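Side-chain contacts in A rubisco-like protein (Burkholderia fungorum, PDB 3NWR), which is a rubisco-like protein of the large-chain family, classed as a lyase and probably acting on a substrate other than ribulose bisphosphate: residues A[30-33]-A[34-37]; A[115-118]-A[119-122]; A[206-209]-A[210-213]; A[247-250]-A[251-255]. All blocks are in the same frame, centred on the assembly; numbering follows the deposited sequence.

Interaction 1 (A[30-33]-A[34-37])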
ATOM      1  N   VAL A  30      18.812  11.260 -14.556  1.00 18.21           N
ATOM      2  CA  VAL A  30      17.778  10.966 -13.577  1.00 17.63           C
ATOM      3  C   VAL A  30      17.671   9.465 -13.351  1.00 18.89           C
ATOM      4  O   VAL A  30      17.538   9.019 -12.213  1.00 17.89           O
ATOM      5  CB  VAL A  30      16.427  11.586 -13.992  1.00 17.04           C
ATOM      6  CG1 VAL A  30      15.325  11.222 -13.001  1.00 18.76           C
ATOM      7  CG2 VAL A  30      16.578  13.103 -14.094  1.00 19.71           C
ATOM      8  N   ALA A  31      17.753   8.684 -14.426  1.00 17.39           N
ATOM      9  CA  ALA A  31      17.705   7.231 -14.295  1.00 17.80           C
ATOM     10  C   ALA A  31      18.834   6.740 -13.398  1.00 17.01           C
ATOM     11  O   ALA A  31      18.649   5.834 -12.586  1.00 18.50           O
ATOM     12  CB  ALA A  31      17.775   6.566 -15.674  1.00 17.76           C
ATOM     13  N   ASP A  32      20.016   7.336 -13.517  1.00 17.67           N
ATOM     14  CA  ASP A  32      21.108   6.880 -12.673  1.00 20.17           C
ATOM     15  C   ASP A  32      20.972   7.369 -11.228  1.00 19.43           C
ATOM     16  O   ASP A  32      21.411   6.694 -10.296  1.00 19.30           O
ATOM     17  CB  ASP A  32      22.474   7.240 -13.247  1.00 24.15           C
ATOM     18  CG  ASP A  32      23.598   6.506 -12.542  1.00 24.36           C
ATOM     19  OD1 ASP A  32      23.659   5.258 -12.650  1.00 24.77           O
ATOM     20  OD2 ASP A  32      24.403   7.175 -11.870  1.00 26.38           O
ATOM     21  N   VAL A  33      20.365   8.539 -11.041  1.00 16.70           N
ATOM     22  CA  VAL A  33      19.990   8.974  -9.701  1.00 16.86           C
ATOM     23  C   VAL A  33      19.081   7.913  -9.071  1.00 17.80           C
ATOM     24  O   VAL A  33      19.298   7.497  -7.933  1.00 18.08           O
ATOM     25  CB  VAL A  33      19.273  10.330  -9.713  1.00 17.45           C
ATOM     26  CG1 VAL A  33      18.585  10.577  -8.372  1.00 20.43           C
ATOM     27  CG2 VAL A  33      20.261  11.449 -10.019  1.00 19.80           C
ATOM     28  N   MET A  34      18.081   7.463  -9.824  1.00 17.58           N
ATOM     29  CA  MET A  34      17.192   6.401  -9.350  1.00 16.13           C
ATOM     30  C   MET A  34      17.956   5.136  -8.982  1.00 18.24           C
ATOM     31  O   MET A  34      17.753   4.558  -7.911  1.00 16.23           O
ATOM     32  CB  MET A  34      16.133   6.078 -10.408  1.00 17.12           C
ATOM     33  CG  MET A  34      15.260   7.254 -10.745  1.00 18.44           C
ATOM     34  SD  MET A  34      14.147   6.885 -12.118  1.00 23.59           S
ATOM     35  CE  MET A  34      13.237   5.523 -11.372  1.00 21.51           C
ATOM     36  N   ALA A  35      18.840   4.702  -9.875  1.00 17.22           N
ATOM     37  CA  ALA A  35      19.627   3.497  -9.644  1.00 16.92           C
ATOM     38  C   ALA A  35      20.470   3.624  -8.379  1.00 18.82           C
ATOM     39  O   ALA A  35      20.541   2.696  -7.563  1.00 18.07           O
ATOM     40  CB  ALA A  35      20.518   3.212 -10.852  1.00 18.44           C
ATOM     41  N   GLY A  36      21.107   4.778  -8.214  1.00 17.39           N
ATOM     42  CA  GLY A  36      21.976   5.004  -7.074  1.00 19.09           C
ATOM     43  C   GLY A  36      21.204   5.083  -5.775  1.00 19.54           C
ATOM     44  O   GLY A  36      21.585   4.467  -4.774  1.00 20.19           O
ATOM     45  N   GLU A  37      20.115   5.843  -5.786  1.00 16.78           N
ATOM     46  CA  GLU A  37      19.334   6.042  -4.572  1.00 20.72           C
ATOM     47  C   GLU A  37      18.729   4.747  -4.051  1.00 20.31           C
ATOM     48  O   GLU A  37      18.600   4.566  -2.841  1.00 19.67           O
ATOM     49  CB  GLU A  37      18.240   7.083  -4.802  1.00 19.98           C
ATOM     50  CG  GLU A  37      18.791   8.488  -4.904  1.00 22.71           C
ATOM     51  CD  GLU A  37      19.498   8.899  -3.629  1.00 29.68           C
ATOM     52  OE1 GLU A  37      18.810   9.014  -2.591  1.00 35.44           O
ATOM     53  OE2 GLU A  37      20.735   9.082  -3.661  1.00 34.57           O
TER
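In M34 the first torsion (chi1 -61°) sets CG beside the backbone N and anti to the carbonyl carbon, which folds the side chain back along its helix over the preceding turn. CG thereby comes to 3.2 Å from V30 O, and the same torsion, with chi2 extended, leaves SD 4.0 Å from that oxygen. V33 and E37 meet one turn apart in a different way. V33 has CG1 anti to its backbone N (chi1 165°), leaving this methyl alongside the E37 chain, where it approaches CG to 4.1 Å; the two side chains run side by side and point the same way. E37 CG also rests 3.2 Å from V33 O.

Four backbone bonds of the i to i+4 kind tie the residues together, from M34 N to V30 O, A35 N to A31 O, G36 N to D32 O and E37 N to V33 O. The last is the most nearly collinear with its carbonyl, at 162° for C=O...N, with a length of 2.8 Å. These are the final turns of helix 27-37, which in the N-terminal domain of the rubisco large-chain family packs on an antiparallel sheet. A31 and M34 touch I94 of strand 89-99, V30 touches T23 of strand 14-23, and D32 makes a salt bridge to R58.

The result is an amphipathic helix: the carbonyls of V30 to V33 each accept a backbone N-H, small residues and a flexible thioether fill the sheet side, and the carboxylate of E37 is left on an exposed surface, where its charge would probably cost little in desolvation.

Interaction 2 (A[115-118]-A[119-122])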
ATOM      1  N   ALA A 115      10.219   0.101  -5.769  1.00 14.06           N
ATOM      2  CA  ALA A 115       9.226   1.163  -5.787  1.00 14.43           C
ATOM      3  C   ALA A 115       9.667   2.255  -4.801  1.00 22.17           C
ATOM      4  O   ALA A 115      10.263   3.261  -5.196  1.00 20.45           O
ATOM      5  CB  ALA A 115       7.831   0.603  -5.502  1.00 15.75           C
ATOM      6  N   GLY A 116       9.415   2.030  -3.525  1.00 17.47           N
ATOM      7  CA  GLY A 116       9.875   2.902  -2.457  1.00 12.29           C
ATOM      8  C   GLY A 116       9.917   4.403  -2.692  1.00 15.47           C
ATOM      9  O   GLY A 116       8.956   4.991  -3.189  1.00 17.96           O
ATOM     10  N   ASN A 117      11.040   5.013  -2.312  1.00 14.93           N
ATOM     11  CA  ASN A 117      11.220   6.464  -2.358  1.00 17.69           C
ATOM     12  C   ASN A 117      11.358   7.020  -3.779  1.00 16.58           C
ATOM     13  O   ASN A 117      11.402   8.232  -3.950  1.00 14.94           O
ATOM     14  CB  ASN A 117      12.455   6.886  -1.536  1.00 19.64           C
ATOM     15  CG  ASN A 117      12.150   7.168  -0.058  1.00 23.31           C
ATOM     16  OD1 ASN A 117      11.016   7.036   0.411  1.00 23.15           O
ATOM     17  ND2 ASN A 117      13.189   7.583   0.679  1.00 26.14           N
ATOM     18  N   LEU A 118      11.425   6.156  -4.793  1.00 16.71           N
ATOM     19  CA  LEU A 118      11.566   6.638  -6.174  1.00 14.64           C
ATOM     20  C   LEU A 118      10.474   7.627  -6.542  1.00 16.54           C
ATOM     21  O   LEU A 118      10.695   8.557  -7.318  1.00 16.22           O
ATOM     22  CB  LEU A 118      11.525   5.482  -7.170  1.00 18.08           C
ATOM     23  CG  LEU A 118      12.744   4.580  -7.245  1.00 22.45           C
ATOM     24  CD1 LEU A 118      12.471   3.438  -8.228  1.00 21.98           C
ATOM     25  CD2 LEU A 118      13.944   5.400  -7.673  1.00 23.30           C
ATOM     26  N   TYR A 119       9.279   7.412  -5.997  1.00 15.54           N
ATOM     27  CA  TYR A 119       8.146   8.254  -6.334  1.00 12.57           C
ATOM     28  C   TYR A 119       8.317   9.680  -5.847  1.00 15.29           C
ATOM     29  O   TYR A 119       7.662  10.584  -6.356  1.00 16.65           O
ATOM     30  CB  TYR A 119       6.846   7.660  -5.781  1.00 15.12           C
ATOM     31  CG  TYR A 119       6.578   6.289  -6.346  1.00 11.71           C
ATOM     32  CD1 TYR A 119       6.229   6.128  -7.681  1.00 11.88           C
ATOM     33  CD2 TYR A 119       6.722   5.163  -5.560  1.00 13.66           C
ATOM     34  CE1 TYR A 119       6.012   4.874  -8.213  1.00 11.95           C
ATOM     35  CE2 TYR A 119       6.490   3.907  -6.072  1.00 14.20           C
ATOM     36  CZ  TYR A 119       6.145   3.770  -7.403  1.00 12.55           C
ATOM     37  OH  TYR A 119       5.913   2.525  -7.909  1.00 14.39           O
ATOM     38  N   ASP A 120       9.196   9.879  -4.869  1.00 13.32           N
ATOM     39  CA  ASP A 120       9.344  11.192  -4.231  1.00 14.59           C
ATOM     40  C   ASP A 120      10.487  12.036  -4.779  1.00 16.10           C
ATOM     41  O   ASP A 120      10.699  13.155  -4.311  1.00 15.08           O
ATOM     42  CB  ASP A 120       9.573  11.019  -2.726  1.00 13.38           C
ATOM     43  CG  ASP A 120       8.400  10.368  -2.023  1.00 20.00           C
ATOM     44  OD1 ASP A 120       7.282  10.916  -2.103  1.00 19.99           O
ATOM     45  OD2 ASP A 120       8.621   9.327  -1.368  1.00 21.82           O
ATOM     46  N   LEU A 121      11.246  11.494  -5.723  1.00 15.19           N
ATOM     47  CA  LEU A 121      12.463  12.173  -6.176  1.00 15.91           C
ATOM     48  C   LEU A 121      12.186  13.590  -6.649  1.00 15.39           C
ATOM     49  O   LEU A 121      11.249  13.830  -7.403  1.00 15.63           O
ATOM     50  CB  LEU A 121      13.147  11.379  -7.295  1.00 17.62           C
ATOM     51  CG  LEU A 121      13.705  10.002  -6.925  1.00 19.81           C
ATOM     52  CD1 LEU A 121      14.251   9.332  -8.163  1.00 22.63           C
ATOM     53  CD2 LEU A 121      14.793  10.112  -5.879  1.00 25.11           C
ATOM     54  N   GLY A 122      13.024  14.524  -6.206  1.00 16.67           N
ATOM     55  CA  GLY A 122      12.881  15.908  -6.617  1.00 16.30           C
ATOM     56  C   GLY A 122      13.111  16.089  -8.103  1.00 16.06           C
ATOM     57  O   GLY A 122      12.659  17.073  -8.692  1.00 16.36           O
TER
HETATM   58  O   HOH W   1       7.482   7.027  -2.088  1.00 18.64           O
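Apolar contacts begin at the ring of Y119, whose edge receives the methyl of A115: CB lies near the ring plane, 3.6 Å from CE2 and equally close to OH. The tyrosine reaches back in this way because its CG stands beside the backbone N, anti to the carbonyl carbon (chi1 -60°). A second pair, L118 and L121, lies side by side with both chains pointing the same way, CD2 of the first 4.0 Å from CD1 of the second. L121 also presses CG to 3.4 Å from L118 O. Both leucines pack against M34 of helix 27-37.

Backbone bonds shape the turn. D120 N donates to N117 O over 2.9 Å, approaching from well above the carbonyl plane, 53° out of it, a direction in keeping with the tight winding of a 3-10 segment. L121 N to L118 O is a weak successor. This short 3-10 turn, residues 117-120, follows helix 107-114 in the N-terminal domain of the rubisco large-chain family and leads toward strand 126-133; G116, with positive phi, makes the break between the two.

Polar side chains and solvent complete the set. One water donates to both G116 O and D120 OD2, at 2.7 Å from each, and so bridges the residue just before the turn to its last residue. The other carboxylate oxygen, D120 OD1, is hydrogen-bonded to Q327 of the second subunit, while Y119 OH bonds G298 O of its own chain. Y119 O accepts a bond from R293 NH1 of the second subunit, whose W264 packs on A115.

Interaction 3 (A[206-209]-A[210-213])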
ATOM      1  N   ALA A 206     -22.341  -9.204  11.805  1.00 19.98           N
ATOM      2  CA  ALA A 206     -22.151 -10.608  11.481  1.00 18.81           C
ATOM      3  C   ALA A 206     -20.684 -10.943  11.670  1.00 18.71           C
ATOM      4  O   ALA A 206     -19.945 -11.087  10.697  1.00 18.24           O
ATOM      5  CB  ALA A 206     -22.584 -10.890  10.046  1.00 15.64           C
ATOM      6  N   PRO A 207     -20.251 -11.059  12.932  1.00 17.16           N
ATOM      7  CA  PRO A 207     -18.843 -11.309  13.231  1.00 17.21           C
ATOM      8  C   PRO A 207     -18.344 -12.533  12.487  1.00 18.37           C
ATOM      9  O   PRO A 207     -19.083 -13.495  12.271  1.00 18.52           O
ATOM     10  CB  PRO A 207     -18.841 -11.556  14.744  1.00 19.56           C
ATOM     11  CG  PRO A 207     -20.036 -10.798  15.232  1.00 22.52           C
ATOM     12  CD  PRO A 207     -21.069 -10.969  14.155  1.00 20.83           C
ATOM     13  N   LEU A 208     -17.082 -12.471  12.098  1.00 18.65           N
ATOM     14  CA  LEU A 208     -16.456 -13.506  11.300  1.00 20.20           C
ATOM     15  C   LEU A 208     -16.778 -14.902  11.821  1.00 20.35           C
ATOM     16  O   LEU A 208     -17.213 -15.771  11.059  1.00 23.52           O
ATOM     17  CB  LEU A 208     -14.952 -13.265  11.267  1.00 20.91           C
ATOM     18  CG  LEU A 208     -14.066 -14.080  10.328  1.00 24.99           C
ATOM     19  CD1 LEU A 208     -13.850 -15.490  10.864  1.00 21.32           C
ATOM     20  CD2 LEU A 208     -14.633 -14.084   8.919  1.00 21.88           C
ATOM     21  N   ALA A 209     -16.584 -15.119  13.118  1.00 20.12           N
ATOM     22  CA  ALA A 209     -16.795 -16.442  13.693  1.00 24.09           C
ATOM     23  C   ALA A 209     -18.220 -16.953  13.458  1.00 22.26           C
ATOM     24  O   ALA A 209     -18.408 -18.051  12.928  1.00 24.11           O
ATOM     25  CB  ALA A 209     -16.453 -16.447  15.172  1.00 26.47           C
ATOM     26  N   GLU A 210     -19.216 -16.152  13.829  1.00 18.94           N
ATOM     27  CA  GLU A 210     -20.613 -16.533  13.636  1.00 18.74           C
ATOM     28  C   GLU A 210     -20.953 -16.707  12.160  1.00 18.61           C
ATOM     29  O   GLU A 210     -21.675 -17.625  11.787  1.00 18.32           O
ATOM     30  CB  GLU A 210     -21.552 -15.476  14.218  1.00 24.50           C
ATOM     31  CG  GLU A 210     -21.415 -15.235  15.706  1.00 29.91           C
ATOM     32  CD  GLU A 210     -22.350 -14.138  16.182  1.00 35.17           C
ATOM     33  OE1 GLU A 210     -23.424 -13.958  15.563  1.00 38.70           O
ATOM     34  OE2 GLU A 210     -22.012 -13.455  17.171  1.00 40.47           O
ATOM     35  N   ARG A 211     -20.441 -15.808  11.327  1.00 17.36           N
ATOM     36  CA  ARG A 211     -20.751 -15.849   9.908  1.00 16.80           C
ATOM     37  C   ARG A 211     -20.199 -17.117   9.255  1.00 15.83           C
ATOM     38  O   ARG A 211     -20.896 -17.770   8.479  1.00 15.34           O
ATOM     39  CB  ARG A 211     -20.216 -14.591   9.213  1.00 15.59           C
ATOM     40  CG  ARG A 211     -20.730 -14.406   7.795  1.00 18.16           C
ATOM     41  CD  ARG A 211     -20.370 -13.039   7.233  1.00 18.15           C
ATOM     42  NE  ARG A 211     -18.998 -12.966   6.734  1.00 16.97           N
ATOM     43  CZ  ARG A 211     -17.993 -12.363   7.364  1.00 15.55           C
ATOM     44  NH1 ARG A 211     -18.182 -11.800   8.557  1.00 14.03           N
ATOM     45  NH2 ARG A 211     -16.785 -12.341   6.810  1.00 16.97           N
ATOM     46  N   VAL A 212     -18.954 -17.466   9.572  1.00 16.20           N
ATOM     47  CA  VAL A 212     -18.347 -18.667   9.004  1.00 14.70           C
ATOM     48  C   VAL A 212     -19.124 -19.913   9.414  1.00 17.15           C
ATOM     49  O   VAL A 212     -19.433 -20.758   8.578  1.00 16.92           O
ATOM     50  CB  VAL A 212     -16.865 -18.821   9.409  1.00 16.01           C
ATOM     51  CG1 VAL A 212     -16.336 -20.192   9.001  1.00 16.71           C
ATOM     52  CG2 VAL A 212     -16.018 -17.712   8.774  1.00 16.32           C
ATOM     53  N   ARG A 213     -19.431 -20.023  10.704  1.00 19.35           N
ATOM     54  CA  ARG A 213     -20.185 -21.179  11.184  1.00 19.07           C
ATOM     55  C   ARG A 213     -21.569 -21.304  10.534  1.00 18.55           C
ATOM     56  O   ARG A 213     -21.953 -22.386  10.081  1.00 19.67           O
ATOM     57  CB  ARG A 213     -20.300 -21.152  12.710  1.00 18.94           C
ATOM     58  CG  ARG A 213     -18.977 -21.267  13.431  1.00 21.43           C
ATOM     59  CD  ARG A 213     -19.202 -21.286  14.937  1.00 23.53           C
ATOM     60  NE  ARG A 213     -18.000 -21.699  15.651  1.00 31.53           N
ATOM     61  CZ  ARG A 213     -17.168 -20.859  16.255  1.00 30.40           C
ATOM     62  NH1 ARG A 213     -17.414 -19.561  16.235  1.00 30.19           N
ATOM     63  NH2 ARG A 213     -16.095 -21.319  16.884  1.00 38.86           N
TER
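R211 NH1 is gripped by two carbonyl oxygens, A206 O and A201 O. The bond to A206 O, at 2.9 Å, is almost in line with the C=O (172° for C=O...N) and lies in the plane of the guanidinium, although the N-H itself is bent, at 136°. This links the loop just before helix 208-226 to the first turn of that helix, in the catalytic domain of the rubisco large-chain family, which has the TIM-barrel fold. P207 is the N-cap residue, and its carbonyl receives R211 N at 2.8 Å. V212 N to L208 O and R213 N to A209 O continue the helical pattern.

R211 has a further partner beyond the turn: NH2 forms a salt bridge with D196. Together these bonds probably fix the rotation of the guanidinium. To come back to the loop, the chain leaves with CG anti to the backbone N (chi1 -168°) and then bends at chi3. L208 crosses it obliquely, bringing CD2 to 3.5 Å from NH2.

L208 also runs side by side with V212, CD1 to CG2 at 3.7 Å, on a flank where helix 240-252 packs: H246 meets L208, and V250 meets V212. E210 is solvent-exposed, and its extended chain brings the carboxylate across the proline ring, with OE2 3.8 Å from P207 CG.

Farther along, R213 stretches out from CG to NE and runs back past the preceding turn. Its CG lies 3.3 Å from A209 O, and NH1 reaches the methyl of A209, 3.4 Å from CB.

Interaction 4 (A[247-250]-A[251-255])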
ATOM      1  N   ALA A 247      -8.511 -18.074   9.740  1.00 13.59           N
ATOM      2  CA  ALA A 247      -8.247 -19.087   8.723  1.00 13.09           C
ATOM      3  C   ALA A 247      -8.360 -20.495   9.306  1.00 14.02           C
ATOM      4  O   ALA A 247      -8.870 -21.413   8.643  1.00 15.03           O
ATOM      5  CB  ALA A 247      -6.868 -18.858   8.087  1.00 15.13           C
ATOM      6  N   GLU A 248      -7.898 -20.668  10.541  1.00 15.34           N
ATOM      7  CA  GLU A 248      -8.037 -21.952  11.227  1.00 15.37           C
ATOM      8  C   GLU A 248      -9.509 -22.313  11.383  1.00 16.87           C
ATOM      9  O   GLU A 248      -9.902 -23.459  11.156  1.00 15.64           O
ATOM     10  CB  GLU A 248      -7.369 -21.910  12.601  1.00 17.89           C
ATOM     11  CG  GLU A 248      -5.860 -21.809  12.573  1.00 22.96           C
ATOM     12  CD  GLU A 248      -5.281 -21.770  13.976  1.00 35.37           C
ATOM     13  OE1 GLU A 248      -5.912 -22.352  14.888  1.00 40.62           O
ATOM     14  OE2 GLU A 248      -4.208 -21.162  14.165  1.00 37.63           O
ATOM     15  N   LEU A 249     -10.329 -21.338  11.758  1.00 14.73           N
ATOM     16  CA  LEU A 249     -11.768 -21.580  11.903  1.00 14.18           C
ATOM     17  C   LEU A 249     -12.410 -21.964  10.570  1.00 14.61           C
ATOM     18  O   LEU A 249     -13.194 -22.906  10.498  1.00 16.34           O
ATOM     19  CB  LEU A 249     -12.484 -20.360  12.489  1.00 17.86           C
ATOM     20  CG  LEU A 249     -14.009 -20.497  12.533  1.00 16.51           C
ATOM     21  CD1 LEU A 249     -14.422 -21.611  13.510  1.00 19.47           C
ATOM     22  CD2 LEU A 249     -14.676 -19.183  12.893  1.00 23.31           C
ATOM     23  N   VAL A 250     -12.080 -21.231   9.507  1.00 13.40           N
ATOM     24  CA  VAL A 250     -12.639 -21.548   8.199  1.00 12.95           C
ATOM     25  C   VAL A 250     -12.312 -22.991   7.838  1.00 15.25           C
ATOM     26  O   VAL A 250     -13.183 -23.730   7.368  1.00 15.94           O
ATOM     27  CB  VAL A 250     -12.160 -20.559   7.102  1.00 13.05           C
ATOM     28  CG1 VAL A 250     -12.599 -21.029   5.710  1.00 12.83           C
ATOM     29  CG2 VAL A 250     -12.721 -19.168   7.368  1.00 14.94           C
ATOM     30  N   GLU A 251     -11.072 -23.406   8.072  1.00 14.56           N
ATOM     31  CA  GLU A 251     -10.683 -24.782   7.771  1.00 14.58           C
ATOM     32  C   GLU A 251     -11.451 -25.788   8.625  1.00 16.24           C
ATOM     33  O   GLU A 251     -11.944 -26.805   8.114  1.00 15.40           O
ATOM     34  CB  GLU A 251      -9.174 -24.987   7.934  1.00 16.04           C
ATOM     35  CG  GLU A 251      -8.723 -26.408   7.641  1.00 15.58           C
ATOM     36  CD  GLU A 251      -7.223 -26.584   7.726  1.00 19.35           C
ATOM     37  OE1 GLU A 251      -6.506 -25.598   8.021  1.00 20.52           O
ATOM     38  OE2 GLU A 251      -6.753 -27.721   7.496  1.00 18.42           O
ATOM     39  N   ARG A 252     -11.558 -25.508   9.921  1.00 14.12           N
ATOM     40  CA  ARG A 252     -12.258 -26.419  10.826  1.00 16.14           C
ATOM     41  C   ARG A 252     -13.718 -26.605  10.432  1.00 17.34           C
ATOM     42  O   ARG A 252     -14.297 -27.686  10.607  1.00 19.62           O
ATOM     43  CB  ARG A 252     -12.166 -25.913  12.265  1.00 17.98           C
ATOM     44  CG  ARG A 252     -10.839 -26.207  12.934  1.00 28.09           C
ATOM     45  CD  ARG A 252     -10.945 -26.063  14.452  1.00 37.87           C
ATOM     46  NE  ARG A 252     -11.417 -24.739  14.850  1.00 36.45           N
ATOM     47  CZ  ARG A 252     -10.627 -23.678  14.997  1.00 30.88           C
ATOM     48  NH1 ARG A 252      -9.323 -23.786  14.778  1.00 36.04           N
ATOM     49  NH2 ARG A 252     -11.139 -22.514  15.365  1.00 25.82           N
ATOM     50  N   GLU A 253     -14.314 -25.548   9.892  1.00 15.36           N
ATOM     51  CA  GLU A 253     -15.714 -25.563   9.492  1.00 16.12           C
ATOM     52  C   GLU A 253     -15.922 -26.114   8.079  1.00 15.12           C
ATOM     53  O   GLU A 253     -17.028 -26.071   7.554  1.00 18.17           O
ATOM     54  CB  GLU A 253     -16.311 -24.165   9.635  1.00 16.77           C
ATOM     55  CG  GLU A 253     -16.421 -23.716  11.082  1.00 16.83           C
ATOM     56  CD  GLU A 253     -17.504 -24.470  11.839  1.00 22.58           C
ATOM     57  OE1 GLU A 253     -18.538 -24.792  11.223  1.00 24.89           O
ATOM     58  OE2 GLU A 253     -17.320 -24.728  13.044  1.00 29.73           O
ATOM     59  N   GLY A 254     -14.856 -26.653   7.487  1.00 14.82           N
ATOM     60  CA  GLY A 254     -14.956 -27.300   6.187  1.00 15.93           C
ATOM     61  C   GLY A 254     -14.828 -26.389   4.982  1.00 14.24           C
ATOM     62  O   GLY A 254     -15.160 -26.776   3.858  1.00 13.77           O
ATOM     63  N   GLY A 255     -14.350 -25.171   5.211  1.00 14.08           N
ATOM     64  CA  GLY A 255     -14.167 -24.225   4.120  1.00 12.32           C
ATOM     65  C   GLY A 255     -12.984 -24.578   3.245  1.00 12.24           C
ATOM     66  O   GLY A 255     -12.202 -25.472   3.561  1.00 15.29           O
TER
HETATM   67  O   HOH W   2      -6.624 -22.795   7.691  1.00 19.60           O
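Charged contacts first: E248 and R252, one turn apart, form a long salt bridge, OE1 to NH1 at 3.7 Å, with the carboxylate oxygen at the guanidinium edge and the two planes 85° apart. The arginine bends at chi3 (-57°) and folds back over its own helix, so that one guanidinium face covers E248 O and L249 CA. Both of these lie toward the rim. L249 CB lies 3.8 Å from R252 NH2, the two side chains at about a right angle. E253 OE1 makes its salt bridge to R220, on helix 208-226.

The backbone bonds run from E251 N to A247 O, R252 N to E248 O and E253 N to L249 O, and then the pattern changes. G255 N turns back to V250 O at 2.8 Å and G254 N to E251 O at 3.0 Å. With G254 at positive phi as the C-prime residue, this is a Schellman motif. It ends helix 240-252 in a beta-alpha-beta unit of the barrel, ahead of strand 257-261.

Among apolar contacts, L249 lies alongside E253, CD1 3.8 Å from CG. V250 CG1 approaches G255 CA to 3.9 Å.

A water donates to E251 OE1 and, weakly, to A247 O.

The four contacts fall into two touching pairs, one in each domain. Interactions 1 and 2 have centres 10 Å apart and join through M34, whose CG lies 3.5 Å from L121 CD1 while its CB lies 3.6 Å from L118 CD2; both also touch the second subunit. Interactions 3 and 4, centred 11 Å apart, lie on neighbouring helices, 208-226 and 240-252, met by A209 CA against L249 CD2 at 3.6 Å and by R213 CG against E253 OE2 at 3.9 Å. Between the pairs the nearest atoms remain about 28 Å apart, in interactions 2 and 4. K195, a carboxylated lysine, directly precedes D196, the salt-bridge partner of R211 in interaction 3.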